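Polyporopepsin (Irpex lacteus, PDB 1WKR) is a milk-clotting aspartic endopeptidase of the pepsin family that cleaves peptide bonds with broad specificity. Local coordinates at residues I191-I203 with Y250-G262. Numbering follows the deposited sequence.
Unlike the reference sequence in segment 191-203: Ser-194 (reference Thr).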
loop_
_atom_site.group_PDB
_atom_site.type_symbol
_atom_site.label_atom_id
_atom_site.label_comp_id
_atom_site.label_asym_id
_atom_site.label_seq_id
_atom_site.Cartn_x
_atom_site.Cartn_y
_atom_site.Cartn_z
ATOM N N ILE A 191 8.528 3.894 9.080
ATOM C CA ILE A 191 9.431 5.026 9.059
ATOM C C ILE A 191 9.034 6.011 10.168
ATOM O O ILE A 191 7.936 5.940 10.711
ATOM C CB ILE A 191 9.427 5.770 7.682
ATOM C CG1 ILE A 191 8.057 6.413 7.403
ATOM C CG2 ILE A 191 9.780 4.783 6.546
ATOM C CD1 ILE A 191 8.039 7.293 6.183
ATOM N N ASN A 192 9.936 6.940 10.458
ATOM C CA ASN A 192 9.623 8.094 11.249
ATOM C C ASN A 192 9.323 9.292 10.377
ATOM O O ASN A 192 10.027 9.489 9.375
ATOM C CB ASN A 192 10.809 8.395 12.194
ATOM C CG ASN A 192 11.116 7.201 13.081
ATOM O OD1 ASN A 192 12.388 6.825 13.148
ATOM N ND2 ASN A 192 10.229 6.586 13.649
ATOM N N GLN A 193 8.302 10.085 10.730
ATOM C CA GLN A 193 8.052 11.318 9.981
ATOM C C GLN A 193 7.340 12.301 10.894
ATOM O O GLN A 193 6.796 11.894 11.938
ATOM C CB GLN A 193 7.189 11.059 8.715
ATOM C CG GLN A 193 5.710 10.970 9.000
ATOM C CD GLN A 193 4.909 10.528 7.767
ATOM O OE1 GLN A 193 5.470 10.292 6.697
ATOM N NE2 GLN A 193 3.593 10.452 7.930
ATOM N N SER A 194 7.249 13.555 10.472
ATOM C CA SER A 194 6.331 14.518 11.028
ATOM C C SER A 194 5.478 15.087 9.910
ATOM O O SER A 194 5.826 14.978 8.736
ATOM C CB SER A 194 7.074 15.631 11.766
ATOM O OG SER A 194 7.723 16.441 10.799
ATOM N N ILE A 195 4.371 15.724 10.291
ATOM C CA ILE A 195 3.444 16.339 9.368
ATOM C C ILE A 195 3.064 17.721 9.874
ATOM O O ILE A 195 2.685 17.870 11.063
ATOM C CB ILE A 195 2.140 15.481 9.175
ATOM C CG1 ILE A 195 2.464 13.995 8.901
ATOM C CG2 ILE A 195 1.313 16.075 8.015
ATOM C CD1 ILE A 195 1.160 13.149 8.834
ATOM N N ARG A 196 3.114 18.698 9.007
ATOM C CA ARG A 196 2.588 20.049 9.301
ATOM C C ARG A 196 1.651 20.459 8.222
ATOM O O ARG A 196 1.687 19.980 7.066
ATOM C CB ARG A 196 3.732 21.034 9.489
ATOM C CG ARG A 196 4.268 21.514 8.450
ATOM C CD ARG A 196 5.139 22.982 8.703
ATOM N NE ARG A 196 5.614 23.307 7.367
ATOM C CZ ARG A 196 6.624 22.800 6.801
ATOM N NH1 ARG A 196 7.346 21.862 7.513
ATOM N NH2 ARG A 196 7.084 23.025 5.640
ATOM N N TYR A 197 0.757 21.383 8.531
ATOM C CA TYR A 197 -0.246 21.928 7.592
ATOM C C TYR A 197 0.139 23.385 7.329
ATOM O O TYR A 197 0.265 24.164 8.268
ATOM C CB TYR A 197 -1.632 21.839 8.220
ATOM C CG TYR A 197 -2.717 22.464 7.374
ATOM C CD1 TYR A 197 -3.221 21.775 6.265
ATOM C CD2 TYR A 197 -3.199 23.728 7.654
ATOM C CE1 TYR A 197 -4.221 22.350 5.466
ATOM C CE2 TYR A 197 -4.239 24.315 6.852
ATOM C CZ TYR A 197 -4.733 23.574 5.826
ATOM O OH TYR A 197 -5.704 24.066 4.980
ATOM N N GLY A 198 0.346 23.741 6.076
ATOM C CA GLY A 198 0.791 25.108 5.752
ATOM C C GLY A 198 2.125 25.363 6.391
ATOM O O GLY A 198 2.929 24.488 6.710
ATOM N N SER A 199 2.376 26.653 6.701
ATOM C CA SER A 199 3.676 27.056 7.219
ATOM C C SER A 199 3.796 26.942 8.694
ATOM O O SER A 199 4.940 26.933 9.191
ATOM C CB SER A 199 4.000 28.526 6.809
ATOM O OG SER A 199 4.251 28.412 5.298
ATOM N N SER A 200 2.682 26.899 9.457
ATOM C CA SER A 200 2.740 27.209 10.884
ATOM C C SER A 200 1.890 26.322 11.730
ATOM O O SER A 200 1.676 26.638 12.933
ATOM C CB SER A 200 2.355 28.651 11.204
ATOM O OG SER A 200 1.035 28.916 10.881
ATOM N N THR A 201 1.348 25.212 11.266
ATOM C CA THR A 201 0.378 24.385 12.035
ATOM C C THR A 201 0.881 22.992 12.147
ATOM O O THR A 201 0.814 22.197 11.181
ATOM C CB THR A 201 -1.009 24.428 11.417
ATOM O OG1 THR A 201 -1.405 25.845 11.309
ATOM C CG2 THR A 201 -2.040 23.742 12.243
ATOM N N SER A 202 1.304 22.539 13.316
ATOM C CA SER A 202 1.687 21.135 13.479
ATOM C C SER A 202 0.468 20.242 13.412
ATOM O O SER A 202 -0.595 20.576 13.942
ATOM C CB SER A 202 2.413 20.955 14.870
ATOM O OG SER A 202 2.798 19.564 14.979
ATOM N N ILE A 203 0.558 19.155 12.737
ATOM C CA ILE A 203 -0.484 18.122 12.651
ATOM C C ILE A 203 -0.066 16.870 13.447
ATOM O O ILE A 203 -0.807 16.405 14.277
ATOM C CB ILE A 203 -0.826 17.830 11.195
ATOM C CG1 ILE A 203 -1.381 19.051 10.479
ATOM C CG2 ILE A 203 -1.792 16.615 11.128
ATOM C CD1 ILE A 203 -2.733 19.572 11.078
ATOM N N TYR A 250 -12.018 24.526 0.194
ATOM C CA TYR A 250 -11.064 23.903 -0.747
ATOM C C TYR A 250 -10.156 24.953 -1.365
ATOM O O TYR A 250 -8.956 24.762 -1.452
ATOM C CB TYR A 250 -11.766 23.088 -1.812
ATOM C CG TYR A 250 -10.750 22.515 -2.795
ATOM C CD1 TYR A 250 -9.805 21.551 -2.389
ATOM C CD2 TYR A 250 -10.642 22.992 -4.105
ATOM C CE1 TYR A 250 -8.814 21.080 -3.225
ATOM C CE2 TYR A 250 -9.668 22.507 -4.977
ATOM C CZ TYR A 250 -8.751 21.553 -4.501
ATOM O OH TYR A 250 -7.783 21.105 -5.348
ATOM N N ALA A 251 -10.748 26.116 -1.730
ATOM C CA ALA A 251 -9.907 27.177 -2.297
ATOM C C ALA A 251 -8.800 27.605 -1.349
ATOM O O ALA A 251 -7.709 27.951 -1.743
ATOM C CB ALA A 251 -10.756 28.355 -2.678
ATOM N N ASN A 252 -9.070 27.562 -0.036
ATOM C CA ASN A 252 -8.133 27.906 1.018
ATOM C C ASN A 252 -7.323 26.776 1.560
ATOM O O ASN A 252 -6.493 26.955 2.480
ATOM C CB ASN A 252 -8.909 28.601 2.164
ATOM C CG ASN A 252 -9.311 29.997 1.781
ATOM O OD1 ASN A 252 -8.502 30.807 1.364
ATOM N ND2 ASN A 252 -10.598 30.215 1.847
ATOM N N LEU A 253 -7.510 25.562 1.057
ATOM C CA LEU A 253 -6.776 24.382 1.556
ATOM C C LEU A 253 -5.296 24.502 1.278
ATOM O O LEU A 253 -4.905 24.747 0.133
ATOM C CB LEU A 253 -7.364 23.123 0.924
ATOM C CG LEU A 253 -6.785 21.774 1.425
ATOM C CD1 LEU A 253 -7.003 21.546 2.900
ATOM C CD2 LEU A 253 -7.368 20.604 0.618
ATOM N N GLN A 254 -4.491 24.359 2.311
ATOM C CA GLN A 254 -3.015 24.400 2.169
ATOM C C GLN A 254 -2.442 22.993 2.030
ATOM O O GLN A 254 -3.121 21.996 2.322
ATOM C CB GLN A 254 -2.425 25.094 3.409
ATOM C CG GLN A 254 -3.057 26.380 3.955
ATOM C CD GLN A 254 -2.723 27.305 2.947
ATOM O OE1 GLN A 254 -1.554 27.860 2.769
ATOM N NE2 GLN A 254 -3.711 27.832 2.261
ATOM N N SER A 255 -1.173 22.936 1.611
ATOM C CA SER A 255 -0.456 21.660 1.559
ATOM C C SER A 255 -0.215 21.071 2.913
ATOM O O SER A 255 -0.088 21.803 3.925
ATOM C CB SER A 255 0.864 21.804 0.845
ATOM O OG SER A 255 0.622 22.180 -0.520
ATOM N N LEU A 256 -0.119 19.762 2.970
ATOM C CA LEU A 256 0.493 19.065 4.082
ATOM C C LEU A 256 1.949 18.795 3.755
ATOM O O LEU A 256 2.287 18.357 2.629
ATOM C CB LEU A 256 -0.178 17.729 4.357
ATOM C CG LEU A 256 -1.528 17.782 4.973
ATOM C CD1 LEU A 256 -2.285 16.439 4.906
ATOM C CD2 LEU A 256 -1.466 18.252 6.449
ATOM N N PHE A 257 2.828 19.103 4.679
ATOM C CA PHE A 257 4.273 18.923 4.476
ATOM C C PHE A 257 4.748 17.803 5.348
ATOM O O PHE A 257 4.619 17.916 6.605
ATOM C CB PHE A 257 5.028 20.229 4.778
ATOM C CG PHE A 257 4.637 21.374 3.861
ATOM C CD1 PHE A 257 5.296 21.565 2.669
ATOM C CD2 PHE A 257 3.644 22.286 4.213
ATOM C CE1 PHE A 257 4.990 22.639 1.849
ATOM C CE2 PHE A 257 3.320 23.349 3.350
ATOM C CZ PHE A 257 4.025 23.505 2.167
ATOM N N PHE A 258 5.259 16.754 4.761
ATOM C CA PHE A 258 5.757 15.560 5.492
ATOM C C PHE A 258 7.277 15.699 5.522
ATOM O O PHE A 258 7.941 15.840 4.495
ATOM C CB PHE A 258 5.407 14.298 4.691
ATOM C CG PHE A 258 3.918 13.994 4.713
ATOM C CD1 PHE A 258 2.990 14.766 3.989
ATOM C CD2 PHE A 258 3.440 12.868 5.378
ATOM C CE1 PHE A 258 1.651 14.452 4.005
ATOM C CE2 PHE A 258 2.104 12.566 5.393
ATOM C CZ PHE A 258 1.190 13.366 4.702
ATOM N N THR A 259 7.849 15.598 6.703
ATOM C CA THR A 259 9.329 15.606 6.847
ATOM C C THR A 259 9.759 14.180 7.037
ATOM O O THR A 259 9.391 13.539 8.013
ATOM C CB THR A 259 9.769 16.442 8.005
ATOM O OG1 THR A 259 9.321 17.811 7.829
ATOM C CG2 THR A 259 11.319 16.459 8.137
ATOM N N ILE A 260 10.533 13.691 6.045
ATOM C CA ILE A 260 10.992 12.267 6.014
ATOM C C ILE A 260 12.425 12.275 5.550
ATOM O O ILE A 260 12.778 12.858 4.522
ATOM C CB ILE A 260 10.151 11.459 4.992
ATOM C CG1 ILE A 260 8.668 11.503 5.342
ATOM C CG2 ILE A 260 10.695 10.032 4.905
ATOM C CD1 ILE A 260 7.759 10.935 4.243
ATOM N N GLY A 261 13.322 11.640 6.324
ATOM C CA GLY A 261 14.714 11.556 5.908
ATOM C C GLY A 261 15.401 12.912 5.775
ATOM O O GLY A 261 16.336 13.006 4.966
ATOM N N GLY A 262 14.920 13.920 6.502
ATOM C CA GLY A 262 15.519 15.259 6.437
ATOM C C GLY A 262 15.008 16.072 5.280
ATOM O O GLY A 262 15.488 17.233 5.093
HETATM O O HOH W 1 12.475 10.343 8.719
HETATM O O HOH W 2 6.647 18.245 8.541
HETATM O O HOH W 3 8.839 19.953 6.125
#
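Ser-194 with Thr-259 and Arg-196 with Phe-257 form the hydrogen-bonded pairs of two antiparallel strands, 191-197 and 256-260; each pair is closed by two backbone bonds, the longest from Ser-194 N to Thr-259 O at 3.3 Å. Past the strand end Gly-198 N adds a straight bond to Ser-255 O (2.9 Å). Water continues the pairing from Asn-192 O to Gly-261 N; a second molecule bridges the side chains of Arg-196 (NH1) and Thr-259 (OG1).

On the more open face, the guanidinium of Arg-196 lies flat on the Phe-257 ring, planes 12° apart, with Arg-196 NH2 3.4 Å from Phe-257 CG, toward the ring rim. CG of Arg-196 stands between its backbone N and carbonyl carbon (chi1 81°), and the extended chain carries the group across the neighbouring strand, onto Phe-257; NE makes a weak bond to Gly-198 O.

On the buried face, Ile-195 sets CG2 over the Phe-258 ring, while the amide of Gln-193 meets that ring at its edge and bonds through OE1 to Asn-308. Tyr-197 reaches past the strand end: its OH accepts an almost straight bond from Gln-254 N (2.9 Å), CB of Gln-254 covers one ring face, and Leu-256 CD2 touches the ring edge, 3.9 Å from Tyr-197 CD1. A phenylalanine here would lack the hydroxyl and would probably leave Gln-254 N without its acceptor. Ala-231 and Thr-232 of helix 222-232 also touch the Tyr-197 side chain.

Such twisted antiparallel pairing is characteristic of the beta-rich C-terminal lobe of pepsin-like proteases, the lobe that carries the catalytic Asp-212.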